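PDB 2V3M: H/ACA ribonucleoprotein complex non-core subunit NAF1 from Saccharomyces cerevisiae, which is an RNA-binding assembly factor required for maturation of box H/ACA snoRNPs and ribosome biogenesis, and is replaced by GAR1 in the mature particle. Local coordinates for residues Leu74-Gly79 with Phe85-Leu90; Thr28-Ile33 with Glu66-Ile71. One frame throughout, in Å; residues are numbered along the deposited sequence.

Both contacts belong to the Gar1-like domain of NAF1, and all four segments contribute to one antiparallel sheet. They come in series along the chain: Thr28-Ile33 meets Glu66-Ile71 first, then strand 70-73 is followed by strand 76-78, at the other edge of the sheet, which pairs with strand 85-89 in interaction 1. Their centres lie about 17 Å apart, on opposite sides of the chain's centre. Interaction 2 is a surface tie, whereas interaction 1 is a partly buried hairpin that also meets the second subunit. Tyr86 packs on Ile33 and Ile88 on Ile71, so the hairpin touches strands 30-40 and 70-73 within a domain resembling the GAR1 core; interaction 1 and Glu66-Ile71 lie in its RNA-binding region.

Interaction 1: Leu74-Gly79 with Phe85-Leu90; sequences LTEVFG and FYRIKL
Glu76 and Arg87 both send CG anti to the backbone N (chi1 near 180° in both); with Glu76 extended beyond CG and Arg87 bent at chi3, carboxylate and guanidinium meet on one face of an antiparallel beta hairpin. Strand 76-78 pairs here with strand 85-89, and a classic beta bulge opens the pairing: Thr75 and Glu76 both face Arg87, whose O accepts from both their backbone N atoms. In the salt bridge Glu76 OE1 meets the edge of the guanidinium at NH1, the two planes nearly perpendicular at 85°. Arg87 NE hydrogen-bonds to Asn43 OD1, and Glu76 OE2 to Gly79 N of the second subunit, so both charged groups have second partners.

Phe78 and Phe85, a hydrogen-bonded pair, occupy the same face as the salt bridge. Phe85 CB lies over the Phe78 ring, 3.5 Å from its centroid, a CH-pi contact, while the two rings, slid apart, barely overlap. The Phe78 ring also stacks on Phe78 of the second subunit, placing this face at the dimer interface. On the other face Val77 CG1 touches the edge of the Tyr86 ring at CE2 (4.1 Å), and Leu74 CD1 packs against Tyr86 CB. Beyond the bulge, Lys89 N gives Thr75 OG1 a nearly straight hydrogen bond of 2.8 Å, at 175°.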
ATOM      1  N   LEU A  74       2.419  -5.525  13.355  1.00 27.69           N
ATOM      2  CA  LEU A  74       3.198  -4.705  12.383  1.00 26.53           C
ATOM      3  C   LEU A  74       4.192  -5.515  11.553  1.00 26.80           C
ATOM      4  O   LEU A  74       4.931  -6.364  12.036  1.00 27.10           O
ATOM      5  CB  LEU A  74       4.040  -3.690  13.114  1.00 26.33           C
ATOM      6  CG  LEU A  74       4.919  -2.799  12.232  1.00 24.62           C
ATOM      7  CD1 LEU A  74       4.007  -1.882  11.448  1.00 22.15           C
ATOM      8  CD2 LEU A  74       5.710  -1.902  13.039  1.00 21.44           C
ATOM      9  N   THR A  75       4.256  -5.286  10.277  1.00 26.65           N
ATOM     10  CA  THR A  75       5.102  -6.170   9.503  1.00 26.07           C
ATOM     11  C   THR A  75       6.174  -5.327   8.910  1.00 25.87           C
ATOM     12  O   THR A  75       7.327  -5.685   8.883  1.00 25.11           O
ATOM     13  CB  THR A  75       4.391  -6.754   8.279  1.00 26.82           C
ATOM     14  OG1 THR A  75       3.224  -7.466   8.673  1.00 29.28           O
ATOM     15  CG2 THR A  75       5.294  -7.758   7.560  1.00 25.30           C
ATOM     16  N   GLU A  76       5.766  -4.195   8.370  1.00 25.94           N
ATOM     17  CA  GLU A  76       6.716  -3.254   7.858  1.00 25.19           C
ATOM     18  C   GLU A  76       6.306  -1.793   7.958  1.00 25.61           C
ATOM     19  O   GLU A  76       5.118  -1.397   7.773  1.00 25.30           O
ATOM     20  CB  GLU A  76       6.930  -3.552   6.420  1.00 24.84           C
ATOM     21  CG  GLU A  76       7.972  -2.757   5.774  1.00 23.77           C
ATOM     22  CD  GLU A  76       8.040  -2.948   4.215  1.00 28.78           C
ATOM     23  OE1 GLU A  76       7.183  -3.610   3.595  1.00 33.73           O
ATOM     24  OE2 GLU A  76       8.938  -2.425   3.508  1.00 27.68           O
ATOM     25  N   VAL A  77       7.311  -0.982   8.231  1.00 24.67           N
ATOM     26  CA  VAL A  77       7.145   0.443   8.276  1.00 24.45           C
ATOM     27  C   VAL A  77       7.797   0.970   7.024  1.00 25.32           C
ATOM     28  O   VAL A  77       8.977   0.743   6.776  1.00 26.13           O
ATOM     29  CB  VAL A  77       7.882   1.097   9.465  1.00 23.78           C
ATOM     30  CG1 VAL A  77       7.702   2.621   9.407  1.00 21.16           C
ATOM     31  CG2 VAL A  77       7.397   0.447  10.796  1.00 23.95           C
ATOM     32  N   PHE A  78       7.071   1.710   6.212  1.00 24.83           N
ATOM     33  CA  PHE A  78       7.716   2.391   5.091  1.00 24.20           C
ATOM     34  C   PHE A  78       7.111   3.789   4.802  1.00 25.85           C
ATOM     35  O   PHE A  78       6.265   4.229   5.535  1.00 26.59           O
ATOM     36  CB  PHE A  78       7.516   1.546   3.837  1.00 23.87           C
ATOM     37  CG  PHE A  78       6.054   1.435   3.373  1.00 21.80           C
ATOM     38  CD1 PHE A  78       5.151   0.568   4.010  1.00 20.88           C
ATOM     39  CD2 PHE A  78       5.600   2.111   2.266  1.00 20.73           C
ATOM     40  CE1 PHE A  78       3.829   0.416   3.647  1.00 18.76           C
ATOM     41  CE2 PHE A  78       4.239   1.992   1.874  1.00 19.94           C
ATOM     42  CZ  PHE A  78       3.350   1.131   2.588  1.00 21.60           C
ATOM     43  N   GLY A  79       7.412   4.439   3.664  1.00 25.86           N
ATOM     44  CA  GLY A  79       7.021   5.824   3.468  1.00 25.70           C
ATOM     45  C   GLY A  79       8.058   6.713   4.119  1.00 26.79           C
ATOM     46  O   GLY A  79       9.052   6.210   4.638  1.00 27.29           O
ATOM     47  N   PHE A  85       3.916   4.836   6.617  1.00 25.60           N
ATOM     48  CA  PHE A  85       2.825   3.912   6.326  1.00 25.51           C
ATOM     49  C   PHE A  85       3.174   2.617   6.972  1.00 26.31           C
ATOM     50  O   PHE A  85       4.357   2.230   6.918  1.00 26.98           O
ATOM     51  CB  PHE A  85       2.790   3.531   4.870  1.00 25.41           C
ATOM     52  CG  PHE A  85       2.332   4.622   3.960  1.00 23.06           C
ATOM     53  CD1 PHE A  85       3.242   5.292   3.177  1.00 24.42           C
ATOM     54  CD2 PHE A  85       1.026   4.946   3.854  1.00 22.47           C
ATOM     55  CE1 PHE A  85       2.841   6.318   2.292  1.00 24.10           C
ATOM     56  CE2 PHE A  85       0.598   5.992   3.022  1.00 24.45           C
ATOM     57  CZ  PHE A  85       1.476   6.678   2.227  1.00 23.71           C
ATOM     58  N   TYR A  86       2.173   1.950   7.559  1.00 26.06           N
ATOM     59  CA  TYR A  86       2.429   0.733   8.241  1.00 26.33           C
ATOM     60  C   TYR A  86       1.849  -0.368   7.406  1.00 27.37           C
ATOM     61  O   TYR A  86       0.754  -0.241   6.871  1.00 29.07           O
ATOM     62  CB  TYR A  86       1.777   0.806   9.562  1.00 25.36           C
ATOM     63  CG  TYR A  86       2.279   1.923  10.387  1.00 25.36           C
ATOM     64  CD1 TYR A  86       1.402   2.821  11.004  1.00 23.62           C
ATOM     65  CD2 TYR A  86       3.636   2.125  10.550  1.00 25.06           C
ATOM     66  CE1 TYR A  86       1.873   3.885  11.782  1.00 23.64           C
ATOM     67  CE2 TYR A  86       4.115   3.121  11.366  1.00 26.32           C
ATOM     68  CZ  TYR A  86       3.233   4.027  11.980  1.00 25.34           C
ATOM     69  OH  TYR A  86       3.763   5.052  12.780  1.00 25.17           O
ATOM     70  N   ARG A  87       2.586  -1.445   7.227  1.00 27.90           N
ATOM     71  CA  ARG A  87       2.024  -2.587   6.511  1.00 28.05           C
ATOM     72  C   ARG A  87       1.879  -3.803   7.405  1.00 28.80           C
ATOM     73  O   ARG A  87       2.886  -4.233   8.074  1.00 29.56           O
ATOM     74  CB  ARG A  87       2.936  -2.865   5.372  1.00 27.99           C
ATOM     75  CG  ARG A  87       2.522  -3.941   4.401  1.00 26.90           C
ATOM     76  CD  ARG A  87       3.806  -4.220   3.532  1.00 25.87           C
ATOM     77  NE  ARG A  87       3.975  -5.634   3.437  1.00 26.99           N
ATOM     78  CZ  ARG A  87       5.093  -6.324   3.606  1.00 27.02           C
ATOM     79  NH1 ARG A  87       6.258  -5.765   3.846  1.00 24.39           N
ATOM     80  NH2 ARG A  87       5.051  -7.638   3.460  1.00 33.46           N
ATOM     81  N   ILE A  88       0.638  -4.336   7.455  1.00 28.95           N
ATOM     82  CA  ILE A  88       0.315  -5.541   8.263  1.00 27.90           C
ATOM     83  C   ILE A  88      -0.009  -6.648   7.273  1.00 27.38           C
ATOM     84  O   ILE A  88      -0.970  -6.553   6.551  1.00 27.91           O
ATOM     85  CB  ILE A  88      -0.863  -5.316   9.213  1.00 27.74           C
ATOM     86  CG1 ILE A  88      -0.527  -4.299  10.276  1.00 28.05           C
ATOM     87  CG2 ILE A  88      -1.145  -6.606   9.964  1.00 26.90           C
ATOM     88  CD1 ILE A  88      -1.189  -3.087  10.151  1.00 28.91           C
ATOM     89  N   LYS A  89       0.829  -7.651   7.201  1.00 26.11           N
ATOM     90  CA  LYS A  89       0.551  -8.744   6.358  1.00 26.66           C
ATOM     91  C   LYS A  89      -0.186  -9.823   7.082  1.00 27.54           C
ATOM     92  O   LYS A  89       0.398 -10.324   8.034  1.00 28.08           O
ATOM     93  CB  LYS A  89       1.856  -9.321   5.931  1.00 27.35           C
ATOM     94  CG  LYS A  89       1.755 -10.633   5.228  1.00 28.99           C
ATOM     95  CD  LYS A  89       1.202 -10.495   3.839  1.00 30.50           C
ATOM     96  CE  LYS A  89       1.660 -11.741   3.080  1.00 32.70           C
ATOM     97  NZ  LYS A  89       1.305 -11.772   1.637  1.00 35.47           N
ATOM     98  N   LEU A  90      -1.437 -10.163   6.667  1.00 27.12           N
ATOM     99  CA  LEU A  90      -2.215 -11.217   7.293  1.00 26.91           C
ATOM    100  C   LEU A  90      -1.805 -12.598   6.673  1.00 27.59           C
ATOM    101  O   LEU A  90      -1.418 -12.684   5.508  1.00 27.69           O
ATOM    102  CB  LEU A  90      -3.684 -10.960   7.131  1.00 26.21           C
ATOM    103  CG  LEU A  90      -4.210  -9.674   7.723  1.00 27.78           C
ATOM    104  CD1 LEU A  90      -5.666  -9.534   7.410  1.00 29.82           C
ATOM    105  CD2 LEU A  90      -4.019  -9.622   9.175  1.00 29.09           C
TER

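Interaction 2: Thr28-Ile33 with Glu66-Ile71; sequences TIITPI and EDRTLI
Arg68 NH1 donates to Thr28 O at 2.8 Å, and this hydrogen bond carries the contact between Thr28-Ile33 and Glu66-Ile71. The oxygen lies close to the guanidinium plane, yet NH1 stands 38° out of the carbonyl plane, so the donor approaches from above the peptide group. Arg68 NH2 adds a weak second bond to the same Thr28 O, and the pair probably restrains rotation of the guanidinium. A long, weak ion pair links Arg68 NE to Glu26 OE1, on the chain just before Thr28.

On the Glu66-Ile71 side, Asp67 OD1 accepts from Thr69 N at 3.1 Å, closing an Asx turn, and from Thr69 OG1 at 2.8 Å. Both donors reach it from the same face of the carboxylate. Asp67 OD2 forms a salt bridge with Arg104, which ties the turn to the rest of the domain.

Across the contact, apolar packing on the arginine comes from Ile30. The Arg68 chain, bent at chi3 (-148°), brings its guanidinium against Ile30, whose CD1 lies over one face, 3.5 Å from NH1. Ile30 CD1 also sits 4.0 Å from Arg68 CG, and the isoleucine packs on Cys64 and Phe110 as well. Replacing Arg68 by an alanine would remove both donors and is likely to leave Thr28 O without its mates in this contact and Ile30 CD1 without its guanidinium cover.

In this Gar1-like domain the Asx-turn loop between strands 62-65 and 70-73 is thus joined through Arg68 to the backbone just before strand 30-40, an arginine-to-carbonyl link between two surface segments.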
ATOM      1  N   THR A  28      -8.622  -2.865  27.885  1.00 29.05           N
ATOM      2  CA  THR A  28      -7.283  -2.426  27.675  1.00 29.06           C
ATOM      3  C   THR A  28      -7.287  -1.080  26.953  1.00 29.14           C
ATOM      4  O   THR A  28      -8.301  -0.706  26.354  1.00 29.13           O
ATOM      5  CB  THR A  28      -6.352  -3.494  27.054  1.00 29.62           C
ATOM      6  OG1 THR A  28      -6.827  -3.990  25.811  1.00 29.17           O
ATOM      7  CG2 THR A  28      -6.163  -4.615  27.957  1.00 28.99           C
ATOM      8  N   ILE A  29      -6.174  -0.347  27.052  1.00 28.86           N
ATOM      9  CA  ILE A  29      -6.035   0.957  26.426  1.00 28.31           C
ATOM     10  C   ILE A  29      -5.713   0.792  24.971  1.00 28.09           C
ATOM     11  O   ILE A  29      -4.929  -0.049  24.587  1.00 28.23           O
ATOM     12  CB  ILE A  29      -5.039   1.840  27.188  1.00 28.40           C
ATOM     13  CG1 ILE A  29      -5.482   1.820  28.649  1.00 28.07           C
ATOM     14  CG2 ILE A  29      -4.975   3.244  26.576  1.00 28.11           C
ATOM     15  CD1 ILE A  29      -4.866   2.706  29.577  1.00 26.54           C
ATOM     16  N   ILE A  30      -6.408   1.590  24.190  1.00 27.80           N
ATOM     17  CA  ILE A  30      -6.322   1.624  22.759  1.00 27.36           C
ATOM     18  C   ILE A  30      -5.795   3.040  22.455  1.00 27.39           C
ATOM     19  O   ILE A  30      -6.178   4.010  23.147  1.00 27.25           O
ATOM     20  CB  ILE A  30      -7.747   1.332  22.206  1.00 27.50           C
ATOM     21  CG1 ILE A  30      -7.715   0.208  21.228  1.00 28.37           C
ATOM     22  CG2 ILE A  30      -8.349   2.416  21.404  1.00 27.57           C
ATOM     23  CD1 ILE A  30      -7.655  -0.993  21.821  1.00 29.39           C
ATOM     24  N   THR A  31      -4.893   3.186  21.490  1.00 26.44           N
ATOM     25  CA  THR A  31      -4.366   4.534  21.173  1.00 26.41           C
ATOM     26  C   THR A  31      -4.424   4.858  19.663  1.00 25.73           C
ATOM     27  O   THR A  31      -3.894   4.069  18.879  1.00 25.44           O
ATOM     28  CB  THR A  31      -2.939   4.571  21.623  1.00 26.60           C
ATOM     29  OG1 THR A  31      -2.959   4.611  23.012  1.00 27.80           O
ATOM     30  CG2 THR A  31      -2.159   5.810  21.101  1.00 27.10           C
ATOM     31  N   PRO A  32      -5.030   6.002  19.274  1.00 25.38           N
ATOM     32  CA  PRO A  32      -5.194   6.284  17.848  1.00 25.71           C
ATOM     33  C   PRO A  32      -3.807   6.308  17.178  1.00 26.21           C
ATOM     34  O   PRO A  32      -2.836   6.743  17.800  1.00 26.70           O
ATOM     35  CB  PRO A  32      -5.892   7.645  17.828  1.00 25.13           C
ATOM     36  CG  PRO A  32      -5.542   8.255  19.124  1.00 25.35           C
ATOM     37  CD  PRO A  32      -5.538   7.101  20.107  1.00 25.21           C
ATOM     38  N   ILE A  33      -3.692   5.775  15.975  1.00 26.13           N
ATOM     39  CA  ILE A  33      -2.403   5.694  15.379  1.00 26.87           C
ATOM     40  C   ILE A  33      -2.414   6.132  13.895  1.00 27.84           C
ATOM     41  O   ILE A  33      -1.394   6.583  13.411  1.00 27.67           O
ATOM     42  CB  ILE A  33      -1.861   4.235  15.522  1.00 26.99           C
ATOM     43  CG1 ILE A  33      -0.357   4.181  15.272  1.00 28.30           C
ATOM     44  CG2 ILE A  33      -2.512   3.273  14.545  1.00 26.32           C
ATOM     45  CD1 ILE A  33       0.470   4.767  16.452  1.00 30.72           C
ATOM     46  N   GLU A  66     -11.398   1.013  16.163  1.00 25.32           N
ATOM     47  CA  GLU A  66     -12.055   1.516  17.379  1.00 24.05           C
ATOM     48  C   GLU A  66     -12.950   0.513  18.032  1.00 23.87           C
ATOM     49  O   GLU A  66     -13.189   0.587  19.220  1.00 23.57           O
ATOM     50  CB  GLU A  66     -12.867   2.746  17.043  1.00 23.71           C
ATOM     51  CG  GLU A  66     -13.058   3.646  18.171  1.00 24.90           C
ATOM     52  CD  GLU A  66     -13.558   5.005  17.751  1.00 26.36           C
ATOM     53  OE1 GLU A  66     -13.528   5.900  18.579  1.00 25.52           O
ATOM     54  OE2 GLU A  66     -13.970   5.190  16.584  1.00 30.42           O
ATOM     55  N   ASP A  67     -13.544  -0.404  17.285  1.00 23.92           N
ATOM     56  CA  ASP A  67     -14.440  -1.343  17.989  1.00 24.00           C
ATOM     57  C   ASP A  67     -13.648  -2.543  18.492  1.00 24.20           C
ATOM     58  O   ASP A  67     -14.183  -3.592  18.825  1.00 24.46           O
ATOM     59  CB  ASP A  67     -15.587  -1.822  17.125  1.00 23.58           C
ATOM     60  CG  ASP A  67     -15.129  -2.504  15.842  1.00 25.05           C
ATOM     61  OD1 ASP A  67     -13.904  -2.554  15.587  1.00 27.14           O
ATOM     62  OD2 ASP A  67     -16.016  -2.958  15.054  1.00 24.91           O
ATOM     63  N   ARG A  68     -12.350  -2.387  18.528  1.00 24.20           N
ATOM     64  CA  ARG A  68     -11.482  -3.470  18.924  1.00 24.58           C
ATOM     65  C   ARG A  68     -11.428  -4.713  17.999  1.00 25.06           C
ATOM     66  O   ARG A  68     -11.004  -5.791  18.395  1.00 24.59           O
ATOM     67  CB  ARG A  68     -11.730  -3.840  20.364  1.00 24.32           C
ATOM     68  CG  ARG A  68     -11.126  -2.876  21.343  1.00 23.97           C
ATOM     69  CD  ARG A  68     -11.857  -2.861  22.621  1.00 25.75           C
ATOM     70  NE  ARG A  68     -11.804  -1.526  23.221  1.00 27.10           N
ATOM     71  CZ  ARG A  68     -10.852  -1.108  24.063  1.00 26.74           C
ATOM     72  NH1 ARG A  68      -9.836  -1.915  24.352  1.00 27.04           N
ATOM     73  NH2 ARG A  68     -10.871   0.127  24.590  1.00 24.65           N
ATOM     74  N   THR A  69     -11.818  -4.515  16.747  1.00 25.68           N
ATOM     75  CA  THR A  69     -11.642  -5.502  15.732  1.00 26.53           C
ATOM     76  C   THR A  69     -10.142  -5.542  15.505  1.00 27.68           C
ATOM     77  O   THR A  69      -9.502  -4.556  15.175  1.00 27.77           O
ATOM     78  CB  THR A  69     -12.363  -5.145  14.444  1.00 26.32           C
ATOM     79  OG1 THR A  69     -13.779  -5.207  14.661  1.00 26.53           O
ATOM     80  CG2 THR A  69     -11.988  -6.155  13.400  1.00 25.42           C
ATOM     81  N   LEU A  70      -9.565  -6.707  15.729  1.00 28.87           N
ATOM     82  CA  LEU A  70      -8.152  -6.876  15.637  1.00 29.84           C
ATOM     83  C   LEU A  70      -7.658  -6.926  14.180  1.00 30.60           C
ATOM     84  O   LEU A  70      -8.137  -7.816  13.420  1.00 31.81           O
ATOM     85  CB  LEU A  70      -7.822  -8.175  16.305  1.00 29.91           C
ATOM     86  CG  LEU A  70      -6.481  -8.772  15.796  1.00 32.67           C
ATOM     87  CD1 LEU A  70      -5.366  -8.136  16.590  1.00 34.09           C
ATOM     88  CD2 LEU A  70      -6.308 -10.362  15.828  1.00 31.89           C
ATOM     89  N   ILE A  71      -6.705  -6.031  13.809  1.00 30.01           N
ATOM     90  CA  ILE A  71      -6.145  -6.040  12.490  1.00 29.63           C
ATOM     91  C   ILE A  71      -4.964  -7.003  12.373  1.00 29.79           C
ATOM     92  O   ILE A  71      -4.934  -8.018  11.667  1.00 29.94           O
ATOM     93  CB  ILE A  71      -5.693  -4.728  12.075  1.00 29.97           C
ATOM     94  CG1 ILE A  71      -6.906  -3.763  11.998  1.00 29.93           C
ATOM     95  CG2 ILE A  71      -4.950  -4.947  10.725  1.00 27.76           C
ATOM     96  CD1 ILE A  71      -6.573  -2.389  11.553  1.00 28.02           C
TER